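Local coordinates for uncharacterized protein (Pseudomonas aeruginosa, PDB 5BR9), which probably takes part, as a TsaB-type member of the KAE1/TsaD family, in making the threonylcarbamoyladenosine modification of tRNA, at residues Ala108-Ala111 against Tyr112-Gly116. Numbering follows the deposited sequence.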
loop_
_atom_site.group_PDB
_atom_site.type_symbol
_atom_site.label_atom_id
_atom_site.label_comp_id
_atom_site.label_asym_id
_atom_site.label_seq_id
_atom_site.Cartn_x
_atom_site.Cartn_y
_atom_site.Cartn_z
ATOM N N ALA A 108 11.236 17.671 -12.323
ATOM C CA ALA A 108 12.361 18.480 -12.751
ATOM C C ALA A 108 13.075 17.773 -13.895
ATOM O O ALA A 108 13.361 18.382 -14.919
ATOM C CB ALA A 108 13.304 18.728 -11.595
ATOM N N GLN A 109 13.318 16.474 -13.722
ATOM C CA GLN A 109 14.001 15.691 -14.736
ATOM C C GLN A 109 13.150 15.669 -16.003
ATOM O O GLN A 109 13.682 15.771 -17.119
ATOM C CB GLN A 109 14.272 14.263 -14.262
ATOM C CG GLN A 109 15.273 13.524 -15.150
ATOM C CD GLN A 109 16.680 14.047 -14.947
ATOM O OE1 GLN A 109 17.019 14.513 -13.864
ATOM N NE2 GLN A 109 17.500 13.987 -15.986
ATOM N N ARG A 110 11.831 15.554 -15.843
ATOM C CA ARG A 110 10.955 15.578 -17.018
ATOM C C ARG A 110 10.982 16.920 -17.739
ATOM O O ARG A 110 11.049 16.972 -18.973
ATOM C CB ARG A 110 9.514 15.249 -16.641
ATOM C CG ARG A 110 8.576 15.302 -17.841
ATOM C CD ARG A 110 7.250 14.655 -17.557
ATOM N NE ARG A 110 6.439 14.570 -18.770
ATOM C CZ ARG A 110 5.193 14.112 -18.807
ATOM N NH1 ARG A 110 4.603 13.687 -17.695
ATOM N NH2 ARG A 110 4.540 14.076 -19.956
ATOM N N ALA A 111 10.951 18.007 -16.974
ATOM C CA ALA A 111 10.971 19.333 -17.583
ATOM C C ALA A 111 12.310 19.551 -18.302
ATOM O O ALA A 111 12.377 20.199 -19.347
ATOM C CB ALA A 111 10.716 20.408 -16.545
ATOM N N TYR A 112 13.374 19.008 -17.726
ATOM C CA TYR A 112 14.671 19.074 -18.365
ATOM C C TYR A 112 14.643 18.327 -19.702
ATOM O O TYR A 112 15.042 18.871 -20.728
ATOM C CB TYR A 112 15.756 18.497 -17.461
ATOM C CG TYR A 112 17.032 18.244 -18.226
ATOM C CD1 TYR A 112 17.767 19.307 -18.758
ATOM C CD2 TYR A 112 17.487 16.942 -18.461
ATOM C CE1 TYR A 112 18.930 19.082 -19.489
ATOM C CE2 TYR A 112 18.661 16.709 -19.200
ATOM C CZ TYR A 112 19.373 17.788 -19.700
ATOM O OH TYR A 112 20.529 17.581 -20.418
ATOM N N ARG A 113 14.147 17.092 -19.690
ATOM C CA ARG A 113 14.105 16.286 -20.904
ATOM C C ARG A 113 13.224 16.912 -21.987
ATOM O O ARG A 113 13.573 16.895 -23.170
ATOM C CB ARG A 113 13.615 14.866 -20.597
ATOM C CG ARG A 113 13.466 13.980 -21.825
ATOM C CD ARG A 113 13.068 12.562 -21.443
ATOM N NE ARG A 113 11.843 12.503 -20.635
ATOM C CZ ARG A 113 10.615 12.559 -21.141
ATOM N NH1 ARG A 113 10.443 12.690 -22.451
ATOM N NH2 ARG A 113 9.561 12.480 -20.340
ATOM N N GLU A 114 12.095 17.480 -21.585
ATOM C CA GLU A 114 11.119 17.967 -22.557
ATOM C C GLU A 114 11.310 19.429 -22.999
ATOM O O GLU A 114 11.049 19.756 -24.144
ATOM C CB GLU A 114 9.709 17.793 -21.991
ATOM C CG GLU A 114 9.203 16.369 -21.969
ATOM C CD GLU A 114 7.742 16.270 -21.506
ATOM O OE1 GLU A 114 7.075 17.316 -21.347
ATOM O OE2 GLU A 114 7.239 15.139 -21.353
ATOM N N GLN A 115 11.742 20.297 -22.089
ATOM C CA GLN A 115 11.853 21.734 -22.371
ATOM C C GLN A 115 13.295 22.169 -22.491
ATOM O O GLN A 115 13.569 23.285 -22.910
ATOM C CB GLN A 115 11.205 22.576 -21.263
ATOM C CG GLN A 115 9.768 22.251 -20.965
ATOM C CD GLN A 115 8.886 22.406 -22.176
ATOM O OE1 GLN A 115 9.111 23.274 -23.018
ATOM N NE2 GLN A 115 7.875 21.554 -22.280
ATOM N N GLY A 116 14.209 21.296 -22.073
ATOM C CA GLY A 116 15.624 21.612 -21.998
ATOM C C GLY A 116 16.000 22.533 -20.845
ATOM O O GLY A 116 17.127 23.015 -20.783
#
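Arg110 and Glu114, one helical turn apart, are joined by a salt bridge in which Arg110 NE lies 2.8 Å from Glu114 OE2 and its N-H points nearly straight at the oxygen (164°). The arginine chain runs extended, with CG anti to the backbone N (chi1 179°), which brings NE over the carboxylate oxygen. OE2 sits at the guanidinium edge, close to its plane, yet NE comes to OE2 from above the carboxylate, the two planes being 85° apart. Arg110 NH2 adds a weak bond to Glu114 OE2 at 3.2 Å. Arg113 NH2 makes a longer ion pair with the same oxygen, 3.7 Å from Glu114 OE2, while the Arg113 chain bends at chi3 and its NE pairs with Asp198. Arg110, Arg113 and Glu114 lie on the last turns of helix 103-115, which packs against helix 196-208 and strands 131-139 and 142-152 of the second mixed sheet in this ASKHA-type fold. Gln109 and Tyr112 point the same way, with Gln109 NE2 3.9 Å from Tyr112 CD2; the amide itself bonds to the backbone of Gly141 and Met143. Gln115 N bonds to Ala111 O at 2.8 Å, and Gly116 leaves the helix with positive phi.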